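Local coordinates for protein walker-type atpase (Pyrococcus abyssi, PDB 2QEN) that binds ADP and magnesium in a P-loop ATPase fold and probably hydrolyses ATP, though its biological role is unknown, at residues Pro7-Arg11 with Arg49-Glu54; Pro56-Cys62 with Phe130-Glu136; Leu113-Arg118 with Leu154-Ala158. The protein carries 1 engineered substitution. One frame throughout, in Å; residues are numbered along the deposited sequence.

Contact 1. Residues Pro7-Arg11 with Arg49-Glu54. With ADP (adenosine-5'-diphosphate), chain C.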
# COMPACT_ATOMS: atom_id res chain seq x y z
N PRO A 7 -14.15 -2.89 -3.80
CA PRO A 7 -13.15 -3.24 -2.79
C PRO A 7 -13.45 -4.55 -2.05
O PRO A 7 -14.59 -4.82 -1.68
CB PRO A 7 -13.20 -2.06 -1.81
CG PRO A 7 -13.75 -0.93 -2.60
CD PRO A 7 -14.75 -1.57 -3.52
N LYS A 8 -12.42 -5.35 -1.83
CA LYS A 8 -12.56 -6.60 -1.09
C LYS A 8 -12.32 -6.36 0.40
O LYS A 8 -11.31 -5.77 0.79
CB LYS A 8 -11.64 -7.66 -1.68
CG LYS A 8 -11.99 -7.97 -3.14
CD LYS A 8 -11.15 -9.04 -3.77
CE LYS A 8 -11.45 -9.14 -5.28
NZ LYS A 8 -12.90 -9.36 -5.64
N THR A 9 -13.25 -6.83 1.22
CA THR A 9 -13.30 -6.46 2.64
C THR A 9 -13.33 -7.65 3.61
O THR A 9 -13.19 -7.47 4.81
CB THR A 9 -14.53 -5.55 2.95
OG1 THR A 9 -15.73 -6.29 2.71
CG2 THR A 9 -14.54 -4.30 2.07
N ARG A 10 -13.53 -8.86 3.08
CA ARG A 10 -13.65 -10.06 3.90
C ARG A 10 -12.64 -11.13 3.49
O ARG A 10 -12.23 -11.17 2.33
CB ARG A 10 -15.07 -10.67 3.80
CG ARG A 10 -16.23 -9.70 4.02
CD ARG A 10 -17.56 -10.44 4.14
NE ARG A 10 -17.94 -11.17 2.92
CZ ARG A 10 -18.03 -12.49 2.82
NH1 ARG A 10 -17.77 -13.28 3.86
NH2 ARG A 10 -18.40 -13.05 1.66
N ARG A 11 -12.28 -11.98 4.45
CA ARG A 11 -11.36 -13.09 4.26
C ARG A 11 -11.80 -14.06 3.15
O ARG A 11 -10.97 -14.46 2.33
CB ARG A 11 -11.17 -13.84 5.59
CG ARG A 11 -10.32 -15.11 5.51
CD ARG A 11 -8.91 -14.90 6.09
NE ARG A 11 -7.86 -15.48 5.24
CZ ARG A 11 -7.07 -14.77 4.44
NH1 ARG A 11 -7.17 -13.44 4.38
NH2 ARG A 11 -6.15 -15.38 3.70
N ARG A 49 -8.01 -5.03 5.16
CA ARG A 49 -9.46 -4.97 5.39
C ARG A 49 -10.07 -6.30 5.82
O ARG A 49 -10.92 -6.33 6.72
CB ARG A 49 -10.21 -4.45 4.14
CG ARG A 49 -10.12 -2.94 3.92
CD ARG A 49 -11.09 -2.46 2.86
NE ARG A 49 -10.73 -2.99 1.54
CZ ARG A 49 -9.93 -2.39 0.67
NH1 ARG A 49 -9.39 -1.20 0.94
NH2 ARG A 49 -9.66 -2.98 -0.48
N ALA A 50 -9.65 -7.39 5.18
CA ALA A 50 -10.05 -8.75 5.55
C ALA A 50 -9.62 -9.10 6.98
O ALA A 50 -10.39 -9.67 7.75
CB ALA A 50 -9.47 -9.75 4.56
N PHE A 51 -8.39 -8.73 7.33
CA PHE A 51 -7.83 -8.94 8.67
C PHE A 51 -8.62 -8.19 9.75
O PHE A 51 -8.92 -8.74 10.81
CB PHE A 51 -6.37 -8.45 8.67
CG PHE A 51 -5.57 -8.86 9.87
CD1 PHE A 51 -5.02 -10.13 9.95
CD2 PHE A 51 -5.30 -7.94 10.89
CE1 PHE A 51 -4.25 -10.50 11.03
CE2 PHE A 51 -4.52 -8.30 11.98
CZ PHE A 51 -4.00 -9.59 12.06
N LEU A 52 -8.97 -6.93 9.47
CA LEU A 52 -9.75 -6.12 10.42
C LEU A 52 -11.22 -6.51 10.46
O LEU A 52 -11.91 -6.20 11.43
CB LEU A 52 -9.61 -4.61 10.14
CG LEU A 52 -8.21 -4.01 10.31
CD1 LEU A 52 -8.15 -2.59 9.70
CD2 LEU A 52 -7.80 -4.00 11.77
N ASN A 53 -11.70 -7.18 9.41
CA ASN A 53 -13.09 -7.66 9.35
C ASN A 53 -13.41 -8.56 10.55
O ASN A 53 -14.52 -8.55 11.06
CB ASN A 53 -13.38 -8.39 8.03
CG ASN A 53 -14.86 -8.68 7.82
OD1 ASN A 53 -15.72 -7.79 7.94
ND2 ASN A 53 -15.18 -9.93 7.46
N GLU A 54 -12.41 -9.32 10.99
CA GLU A 54 -12.59 -10.27 12.09
C GLU A 54 -12.04 -9.76 13.42
O GLU A 54 -12.36 -10.31 14.48
CB GLU A 54 -11.95 -11.62 11.72
CG GLU A 54 -12.81 -12.44 10.75
CD GLU A 54 -12.06 -13.62 10.14
OE1 GLU A 54 -11.76 -14.59 10.87
OE2 GLU A 54 -11.78 -13.58 8.93
PB ADP C . -2.34 -2.28 -2.47
O1B ADP C . -1.24 -3.27 -2.18
O2B ADP C . -3.04 -1.81 -1.22
O3B ADP C . -1.97 -1.14 -3.39
PA ADP C . -4.99 -3.46 -3.07
O1A ADP C . -5.23 -4.23 -1.80
O2A ADP C . -5.80 -2.23 -3.37
O3A ADP C . -3.40 -3.16 -3.31
O5' ADP C . -5.20 -4.54 -4.25
C5' ADP C . -5.38 -4.18 -5.63
C4' ADP C . -6.63 -4.90 -6.15
O4' ADP C . -6.33 -6.27 -6.46
C3' ADP C . -7.79 -4.99 -5.15
O3' ADP C . -8.71 -3.92 -5.29
C2' ADP C . -8.49 -6.25 -5.56
O2' ADP C . -9.12 -5.95 -6.80
C1' ADP C . -7.36 -7.14 -5.99
N9 ADP C . -6.77 -8.06 -4.99
C8 ADP C . -5.66 -7.81 -4.27
N7 ADP C . -5.32 -8.88 -3.51
C5 ADP C . -6.24 -9.84 -3.73
C6 ADP C . -6.49 -11.21 -3.25
N6 ADP C . -5.66 -11.79 -2.35
N1 ADP C . -7.56 -11.87 -3.75
C2 ADP C . -8.40 -11.31 -4.63
N3 ADP C . -8.22 -10.07 -5.13
C4 ADP C . -7.19 -9.29 -4.72
O HOH W 1 -9.94 -4.69 -2.66
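The carbonyl oxygen of K8 is held by the guanidinium of R49, whose NE reaches it at 2.9 Å with an N-H...O angle of 163°. That oxygen lies close to the guanidinium plane, while NE approaches from above the carbonyl plane rather than along a lone pair; R49 NH2 adds a second, weak bond to the same atom. A water extends this grip to the nucleotide: it accepts from K8 N at 2.7 Å and weakly from R49 NH2, and is hydrogen-bonded to the ribose O3' of ADP. P7 CB rests over one face of the R49 guanidinium, 3.9 Å from NH2. A bend at chi3 (-66°) turns the arginine's end along the loop at P7-K8, and T9 CG2 packs beside its CD. K8 follows the ligand instead: its aliphatic CE lies 3.4 Å from ADP N3, and its ammonium NZ is hydrogen-bonded to the backbone O of L2.

Farther along helix 44-54, the contacts are van der Waals, mostly a polar atom or peptide against carbon. A50 CB fits against the R10-R11 peptide, 3.6 Å from R11 N, and A50 CA makes a CA-H...O contact with T9 O. N53 lies alongside R10, both side chains pointing the same way, with ND2 3.6 Å from R10 CG; the guanidinium of R10 is drawn off into a salt bridge with D13. E54 OE2 meets R11 CB at 3.4 Å, but the two charged groups do not touch.

Helix 44-54 follows the Walker A P-loop, whose K44 and S45 bind ADP. R49 uses NE and NH2 for a loop carbonyl and a ribose-bound water, so loop, helix and nucleotide are probably fixed relative to one another.

Contact 2. Residues Pro56-Cys62 with Phe130-Glu136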
# COMPACT_ATOMS: atom_id res chain seq x y z
N PRO A 56 -11.23 -6.27 15.94
CA PRO A 56 -11.57 -4.87 16.22
C PRO A 56 -10.42 -3.94 15.89
O PRO A 56 -9.29 -4.10 16.39
CB PRO A 56 -11.84 -4.86 17.74
CG PRO A 56 -12.07 -6.25 18.11
CD PRO A 56 -11.35 -7.13 17.14
N GLY A 57 -10.71 -2.97 15.03
CA GLY A 57 -9.70 -2.05 14.55
C GLY A 57 -10.29 -1.08 13.58
O GLY A 57 -11.44 -1.23 13.15
N ILE A 58 -9.50 -0.07 13.24
CA ILE A 58 -9.87 0.94 12.25
C ILE A 58 -8.76 1.14 11.21
O ILE A 58 -7.57 0.98 11.51
CB ILE A 58 -10.24 2.31 12.91
CG1 ILE A 58 -9.14 2.76 13.87
CG2 ILE A 58 -11.60 2.22 13.57
CD1 ILE A 58 -9.46 4.06 14.62
N LEU A 59 -9.17 1.47 10.00
CA LEU A 59 -8.24 1.70 8.90
C LEU A 59 -8.34 3.17 8.48
O LEU A 59 -9.41 3.63 8.05
CB LEU A 59 -8.51 0.74 7.72
CG LEU A 59 -7.62 0.76 6.46
CD1 LEU A 59 -6.18 0.78 6.85
CD2 LEU A 59 -7.88 -0.47 5.56
N ILE A 60 -7.23 3.88 8.61
CA ILE A 60 -7.14 5.28 8.18
C ILE A 60 -6.35 5.37 6.88
O ILE A 60 -5.17 5.03 6.84
CB ILE A 60 -6.49 6.16 9.26
CG1 ILE A 60 -7.32 6.10 10.55
CG2 ILE A 60 -6.38 7.63 8.79
CD1 ILE A 60 -6.50 6.15 11.79
N ASP A 61 -7.01 5.84 5.82
CA ASP A 61 -6.40 6.05 4.51
C ASP A 61 -5.66 7.40 4.47
O ASP A 61 -6.26 8.46 4.29
CB ASP A 61 -7.47 5.98 3.40
CG ASP A 61 -6.86 5.84 2.00
OD1 ASP A 61 -5.74 6.33 1.75
OD2 ASP A 61 -7.51 5.21 1.13
N CYS A 62 -4.34 7.31 4.67
CA CYS A 62 -3.46 8.48 4.74
C CYS A 62 -3.29 9.18 3.39
O CYS A 62 -3.11 10.40 3.34
CB CYS A 62 -2.09 8.06 5.29
SG CYS A 62 -2.19 7.34 6.96
N PHE A 130 -6.90 -3.65 20.57
CA PHE A 130 -7.51 -2.82 19.53
C PHE A 130 -6.46 -2.40 18.48
O PHE A 130 -5.35 -1.97 18.84
CB PHE A 130 -8.24 -1.61 20.13
CG PHE A 130 -9.08 -0.86 19.14
CD1 PHE A 130 -10.38 -1.27 18.87
CD2 PHE A 130 -8.57 0.24 18.44
CE1 PHE A 130 -11.15 -0.58 17.93
CE2 PHE A 130 -9.34 0.93 17.51
CZ PHE A 130 -10.65 0.52 17.26
N ILE A 131 -6.80 -2.53 17.20
CA ILE A 131 -5.88 -2.17 16.12
C ILE A 131 -6.19 -0.81 15.48
O ILE A 131 -7.33 -0.53 15.11
CB ILE A 131 -5.80 -3.28 15.01
CG1 ILE A 131 -5.42 -4.64 15.62
CG2 ILE A 131 -4.82 -2.87 13.87
CD1 ILE A 131 -6.00 -5.84 14.84
N VAL A 132 -5.16 0.03 15.37
CA VAL A 132 -5.24 1.24 14.55
C VAL A 132 -4.30 1.06 13.38
O VAL A 132 -3.11 0.88 13.57
CB VAL A 132 -4.86 2.53 15.33
CG1 VAL A 132 -5.00 3.77 14.42
CG2 VAL A 132 -5.71 2.67 16.56
N ALA A 133 -4.86 1.05 12.17
CA ALA A 133 -4.07 0.88 10.95
C ALA A 133 -4.03 2.14 10.09
O ALA A 133 -5.06 2.76 9.81
CB ALA A 133 -4.57 -0.29 10.15
N PHE A 134 -2.83 2.52 9.70
CA PHE A 134 -2.60 3.65 8.82
C PHE A 134 -2.18 3.12 7.44
O PHE A 134 -1.09 2.57 7.26
CB PHE A 134 -1.53 4.58 9.41
CG PHE A 134 -1.95 5.27 10.68
CD1 PHE A 134 -1.74 4.67 11.93
CD2 PHE A 134 -2.55 6.53 10.65
CE1 PHE A 134 -2.12 5.30 13.11
CE2 PHE A 134 -2.94 7.19 11.84
CZ PHE A 134 -2.72 6.57 13.07
N ASP A 135 -3.06 3.26 6.46
CA ASP A 135 -2.79 2.79 5.11
C ASP A 135 -2.00 3.83 4.36
O ASP A 135 -2.42 4.98 4.28
CB ASP A 135 -4.10 2.47 4.38
CG ASP A 135 -3.97 1.25 3.46
OD1 ASP A 135 -2.83 0.73 3.26
OD2 ASP A 135 -5.03 0.80 2.96
N GLU A 136 -0.85 3.42 3.83
CA GLU A 136 0.09 4.32 3.14
C GLU A 136 0.56 5.43 4.08
O GLU A 136 0.48 6.63 3.76
CB GLU A 136 -0.50 4.88 1.83
CG GLU A 136 -0.98 3.84 0.79
CD GLU A 136 0.13 3.01 0.14
OE1 GLU A 136 1.32 3.38 0.24
OE2 GLU A 136 -0.20 1.97 -0.49
O HOH W 2 -7.29 2.30 2.83
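I60 CD1 is wedged between V132 CG1 and F134 CE2, 3.7 Å from the latter, in an off-centre CH-pi contact with the F134 ring. The two strands, 57-61 and 130-135, are parallel neighbours in the five-stranded sheet of a P-loop ATPase, where 57-61 is an outermost strand. The backbone ladder that joins them runs from I131 N to P56 O at one end to C62 N and D135 O at the other; it includes I60 N to A133 O at 2.7 Å, nearly straight at 177°, and D135 N to I60 O at 2.8 Å.

I58, I60, V132 and F134 share the face covered in part by helix 74-84. On the other face, L59 turns CD1 onto A133 CB and onto D135 CB at 3.6 Å, while helix 44-54 packs over L59 and A133.

At the C-terminal ends the chemistry becomes polar. D135 and E136 lie at the magnesium site, the E136 side chain about 4 Å from the bound ion; D135 is anchored by T170 and S45, E136 by S172 and Q138. A water donates to D135 OD2 and, weakly, to D61 OD2. C62 SG sits at the edge of the F134 ring, 5.1 Å from its centroid.

Contact 3. Residues Leu113-Arg118 with Leu154-Ala158; sequences LREVFR and LFAYA
The guanidinium of R114 lies flat on the Y157 ring, its CZ 3.7 Å from the ring centroid and the two planes 12° apart, a stacked cation-pi pair. R114 CD follows over the same face as a CH-pi donor, because bends at chi2 (136°) and chi3 lay the chain from CG outward across the ring. R118 comes to the rim instead: its CG and CD both approach Y157 OH, CD at 3.4 Å, and its guanidinium stands steeply to the ring.

Beside this surface patch, L154 enters the apolar part of the contact. Its CD2 sits above the centre of the F117 ring, 3.9 Å from the centroid, and also meets L113 CB at 3.8 Å, while CD1 packs against L113 O and F117 CG. Segments 113-118 and 154-158 cross at -31°, their axes 10.6 Å apart. In this alpha/beta P-loop fold helix 113-127 leads into strand 130-135, helix 149-161 follows that strand, and both helices pack on the sheet.

Beyond the pair, the sheet and a third helix position these side chains. F117 also touches V132 and F134 of the strand and L81 of helix 74-84, and L113 lies on L77 and I78 of that helix.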
# COMPACT_ATOMS: atom_id res chain seq x y z
N LEU A 113 -4.32 13.99 20.04
CA LEU A 113 -4.10 12.65 19.53
C LEU A 113 -3.91 11.63 20.65
O LEU A 113 -4.40 10.51 20.57
CB LEU A 113 -2.90 12.63 18.59
CG LEU A 113 -3.03 13.33 17.24
CD1 LEU A 113 -1.67 13.36 16.60
CD2 LEU A 113 -4.04 12.61 16.33
N ARG A 114 -3.17 12.03 21.68
CA ARG A 114 -2.88 11.17 22.82
C ARG A 114 -4.14 10.78 23.61
O ARG A 114 -4.28 9.62 23.99
CB ARG A 114 -1.90 11.90 23.73
CG ARG A 114 -1.06 10.99 24.56
CD ARG A 114 0.37 11.49 24.55
NE ARG A 114 0.98 11.25 25.85
CZ ARG A 114 2.28 11.28 26.11
NH1 ARG A 114 3.17 11.53 25.16
NH2 ARG A 114 2.68 11.05 27.34
N GLU A 115 -5.02 11.75 23.82
CA GLU A 115 -6.36 11.59 24.43
C GLU A 115 -7.17 10.51 23.72
O GLU A 115 -7.70 9.60 24.35
CB GLU A 115 -7.09 12.93 24.31
CG GLU A 115 -8.24 13.20 25.24
CD GLU A 115 -8.76 14.66 25.11
OE1 GLU A 115 -8.18 15.46 24.32
OE2 GLU A 115 -9.74 15.00 25.81
N VAL A 116 -7.24 10.61 22.39
CA VAL A 116 -7.95 9.67 21.53
C VAL A 116 -7.35 8.26 21.62
O VAL A 116 -8.09 7.28 21.75
CB VAL A 116 -7.92 10.15 20.04
CG1 VAL A 116 -8.40 9.03 19.07
CG2 VAL A 116 -8.73 11.45 19.86
N PHE A 117 -6.03 8.18 21.56
CA PHE A 117 -5.35 6.89 21.60
C PHE A 117 -5.47 6.17 22.95
O PHE A 117 -5.58 4.95 22.98
CB PHE A 117 -3.90 7.01 21.10
CG PHE A 117 -3.78 6.93 19.59
CD1 PHE A 117 -4.59 7.71 18.76
CD2 PHE A 117 -2.89 6.04 19.00
CE1 PHE A 117 -4.50 7.63 17.35
CE2 PHE A 117 -2.78 5.95 17.58
CZ PHE A 117 -3.60 6.74 16.77
N ARG A 118 -5.47 6.93 24.04
CA ARG A 118 -5.70 6.39 25.38
C ARG A 118 -7.09 5.75 25.53
O ARG A 118 -7.20 4.65 26.06
CB ARG A 118 -5.51 7.48 26.46
CG ARG A 118 -4.05 7.87 26.70
CD ARG A 118 -3.91 8.75 27.95
NE ARG A 118 -4.37 10.11 27.68
CZ ARG A 118 -3.56 11.16 27.53
NH1 ARG A 118 -2.24 11.02 27.64
NH2 ARG A 118 -4.08 12.37 27.27
N LEU A 154 3.58 10.24 18.93
CA LEU A 154 2.38 9.49 19.27
C LEU A 154 2.63 7.99 19.20
O LEU A 154 2.22 7.26 20.10
CB LEU A 154 1.21 9.88 18.36
CG LEU A 154 -0.13 9.12 18.50
CD1 LEU A 154 -0.83 9.37 19.85
CD2 LEU A 154 -1.03 9.50 17.36
N PHE A 155 3.27 7.53 18.12
CA PHE A 155 3.60 6.10 17.94
C PHE A 155 4.56 5.56 19.03
O PHE A 155 4.44 4.41 19.45
CB PHE A 155 4.20 5.82 16.55
CG PHE A 155 3.28 6.13 15.39
CD1 PHE A 155 1.89 6.08 15.52
CD2 PHE A 155 3.82 6.43 14.13
CE1 PHE A 155 1.06 6.36 14.43
CE2 PHE A 155 3.00 6.69 13.03
CZ PHE A 155 1.63 6.66 13.17
N ALA A 156 5.52 6.38 19.44
CA ALA A 156 6.47 6.01 20.50
C ALA A 156 5.73 5.85 21.82
O ALA A 156 6.02 4.95 22.59
CB ALA A 156 7.55 7.07 20.64
N TYR A 157 4.76 6.74 22.05
CA TYR A 157 3.93 6.67 23.25
C TYR A 157 3.05 5.41 23.26
O TYR A 157 3.02 4.69 24.24
CB TYR A 157 3.08 7.93 23.37
CG TYR A 157 2.07 7.86 24.49
CD1 TYR A 157 2.47 7.90 25.83
CD2 TYR A 157 0.72 7.76 24.20
CE1 TYR A 157 1.54 7.82 26.84
CE2 TYR A 157 -0.21 7.70 25.21
CZ TYR A 157 0.20 7.73 26.51
OH TYR A 157 -0.75 7.67 27.49
N ALA A 158 2.36 5.15 22.16
CA ALA A 158 1.63 3.88 22.02
C ALA A 158 2.54 2.65 22.25
O ALA A 158 2.17 1.72 22.96
CB ALA A 158 0.93 3.82 20.67

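In the fold
Contact 2 is the buried core of the three, two parallel strands joined by backbone bonds, whereas contacts 1 and 3 are partly exposed and rely more on side chains, contact 1 with a backbone carbonyl as acceptor. They occupy opposite faces of the sheet. Contact 1 is reached through helix 44-54, whose R49 and L52 pack on L59, G57 and I131. Contact 3 is reached through aromatic side chains, among them F155 on F134; its helices directly precede and follow strand 130-135 in the chain. Contact 1, beside the nucleotide, joins loop and helix by polar bonds; contact 3, away from the annotated sites, combines a buried apolar pair with a cation-pi stack at the surface.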